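Local coordinates for amorpha-4,11-diene synthase (Artemisia annua, PDB 4GAX), which cyclises farnesyl diphosphate as a sesquiterpene synthase, here in a mutant form whose product spectrum probably differs from that of the parent enzyme, at residues E165-R170 with I175-A180. Residues are numbered along the deposited sequence; the frame is centred on the assembly and turned at random.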
loop_
_atom_site.group_PDB
_atom_site.type_symbol
_atom_site.label_atom_id
_atom_site.label_comp_id
_atom_site.label_asym_id
_atom_site.label_seq_id
_atom_site.Cartn_x
_atom_site.Cartn_y
_atom_site.Cartn_z
ATOM N N GLU A 165 7.310 -8.730 15.073
ATOM C CA GLU A 165 7.314 -7.952 13.839
ATOM C C GLU A 165 8.110 -8.648 12.741
ATOM O O GLU A 165 7.703 -8.618 11.569
ATOM C CB GLU A 165 7.828 -6.517 14.061
ATOM C CG GLU A 165 7.025 -5.698 15.072
ATOM C CD GLU A 165 5.621 -5.337 14.576
ATOM O OE1 GLU A 165 5.205 -5.829 13.498
ATOM O OE2 GLU A 165 4.924 -4.547 15.264
ATOM N N ALA A 166 9.223 -9.281 13.107
ATOM C CA ALA A 166 10.017 -10.033 12.120
ATOM C C ALA A 166 9.221 -11.160 11.430
ATOM O O ALA A 166 9.427 -11.450 10.229
ATOM C CB ALA A 166 11.264 -10.599 12.768
ATOM N N THR A 167 8.309 -11.789 12.176
ATOM C CA THR A 167 7.540 -12.926 11.637
ATOM C C THR A 167 6.704 -12.502 10.440
ATOM O O THR A 167 6.421 -13.307 9.564
ATOM C CB THR A 167 6.603 -13.586 12.686
ATOM O OG1 THR A 167 5.541 -12.675 13.024
ATOM C CG2 THR A 167 7.381 -13.963 13.956
ATOM N N SER A 168 6.309 -11.232 10.396
ATOM C CA SER A 168 5.516 -10.733 9.261
ATOM C C SER A 168 6.237 -10.777 7.922
ATOM O O SER A 168 5.581 -10.697 6.877
ATOM C CB SER A 168 5.058 -9.297 9.498
ATOM O OG SER A 168 4.263 -9.262 10.652
ATOM N N MET A 169 7.568 -10.885 7.945
ATOM C CA MET A 169 8.362 -10.908 6.718
ATOM C C MET A 169 8.622 -12.318 6.243
ATOM O O MET A 169 9.420 -12.518 5.327
ATOM C CB MET A 169 9.739 -10.246 6.923
ATOM C CG MET A 169 9.710 -8.958 7.712
ATOM S SD MET A 169 8.862 -7.636 6.842
ATOM C CE MET A 169 9.952 -7.352 5.460
ATOM N N ARG A 170 7.985 -13.301 6.862
ATOM C CA ARG A 170 8.314 -14.686 6.545
ATOM C C ARG A 170 7.758 -15.098 5.194
ATOM O O ARG A 170 6.744 -14.548 4.727
ATOM C CB ARG A 170 7.792 -15.633 7.627
ATOM C CG ARG A 170 6.298 -15.851 7.610
ATOM C CD ARG A 170 5.851 -16.485 8.949
ATOM N NE ARG A 170 4.410 -16.704 9.021
ATOM C CZ ARG A 170 3.506 -15.751 9.256
ATOM N NH1 ARG A 170 3.885 -14.494 9.420
ATOM N NH2 ARG A 170 2.213 -16.059 9.307
ATOM N N ILE A 175 9.555 -22.454 9.298
ATOM C CA ILE A 175 8.896 -22.977 10.483
ATOM C C ILE A 175 9.316 -22.236 11.740
ATOM O O ILE A 175 8.505 -22.074 12.670
ATOM C CB ILE A 175 9.183 -24.482 10.688
ATOM C CG1 ILE A 175 9.173 -25.218 9.356
ATOM C CG2 ILE A 175 8.163 -25.115 11.639
ATOM C CD1 ILE A 175 10.415 -26.055 9.109
ATOM N N ILE A 176 10.573 -21.797 11.796
ATOM C CA ILE A 176 11.012 -21.096 13.002
ATOM C C ILE A 176 10.222 -19.798 13.216
ATOM O O ILE A 176 9.952 -19.412 14.367
ATOM C CB ILE A 176 12.537 -20.865 13.087
ATOM C CG1 ILE A 176 12.911 -20.380 14.490
ATOM C CG2 ILE A 176 13.010 -19.853 12.032
ATOM C CD1 ILE A 176 14.285 -20.797 14.952
ATOM N N LEU A 177 9.809 -19.152 12.123
ATOM C CA LEU A 177 8.972 -17.946 12.242
ATOM C C LEU A 177 7.473 -18.240 12.393
ATOM O O LEU A 177 6.739 -17.460 13.019
ATOM C CB LEU A 177 9.204 -16.980 11.082
ATOM C CG LEU A 177 10.601 -16.373 11.016
ATOM C CD1 LEU A 177 10.735 -15.587 9.706
ATOM C CD2 LEU A 177 10.877 -15.479 12.198
ATOM N N GLU A 178 6.991 -19.334 11.807
ATOM C CA GLU A 178 5.648 -19.784 12.173
ATOM C C GLU A 178 5.602 -20.030 13.696
ATOM O O GLU A 178 4.692 -19.574 14.398
ATOM C CB GLU A 178 5.284 -21.076 11.424
ATOM C CG GLU A 178 5.201 -20.919 9.916
ATOM C CD GLU A 178 4.089 -19.978 9.486
ATOM O OE1 GLU A 178 3.063 -19.883 10.210
ATOM O OE2 GLU A 178 4.239 -19.344 8.411
ATOM N N ASP A 179 6.593 -20.757 14.200
ATOM C CA ASP A 179 6.699 -21.012 15.636
ATOM C C ASP A 179 6.790 -19.713 16.427
ATOM O O ASP A 179 6.118 -19.544 17.452
ATOM C CB ASP A 179 7.930 -21.877 15.931
ATOM C CG ASP A 179 7.747 -23.324 15.488
ATOM O OD1 ASP A 179 6.608 -23.691 15.112
ATOM O OD2 ASP A 179 8.733 -24.099 15.535
ATOM N N ALA A 180 7.624 -18.795 15.957
ATOM C CA ALA A 180 7.832 -17.539 16.684
ATOM C C ALA A 180 6.562 -16.704 16.718
ATOM O O ALA A 180 6.320 -15.957 17.674
ATOM C CB ALA A 180 8.990 -16.742 16.076
HETATM O O HOH W 1 1.141 -18.626 9.076
#
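Arg170 and Glu178 form a salt bridge in which NE of the arginine donates to OE2 of the glutamate over 2.7 Å. The carboxylate oxygen lies in the guanidinium plane, yet the N-H meets it from above the carboxylate plane, the two groups being turned 65° apart. Water 1 closes a second path, accepting from Arg170 NH2 and donating to Glu178 OE1 at 2.6 Å. Beside this polar pair, Leu177 sets CD1 against Arg170 CB at 3.6 Å. Thr167 adds its CG2 methyl, 3.8 Å from Ala180 CB and also close to the carbonyl oxygen of Leu177. The contact thus joins two consecutive helices, 157-167 and 175-194, in the all-helical N-terminal domain of a plant terpene synthase, where a type I turn from Thr167 to Arg170 begins the short connection. That turn also positions the guanidinium: NH1 bonds to Thr167 O at 2.8 Å, and Arg170 N reaches the same oxygen from the opposite face of the carbonyl. With chi1 at 74°, Arg170 CG sits between its own backbone N and carbonyl carbon, the chain runs extended to NE, and a bend there (chi4 -77°) brings NH1 back toward Thr167 O, at the guanidinium edge. An alanine here would remove the guanidinium and is likely to leave Glu178 without this mate and Thr167 O with one donor fewer. Farther out, Lys505 makes a second salt bridge to Glu178 OE2, while Asn508 bonds to the backbone oxygens of Ser168 and Arg170. Phe124 of helix 120-129 packs on both Ala166 and Leu177, and Thr167 OG1 is hydrogen-bonded to Tyr164 O.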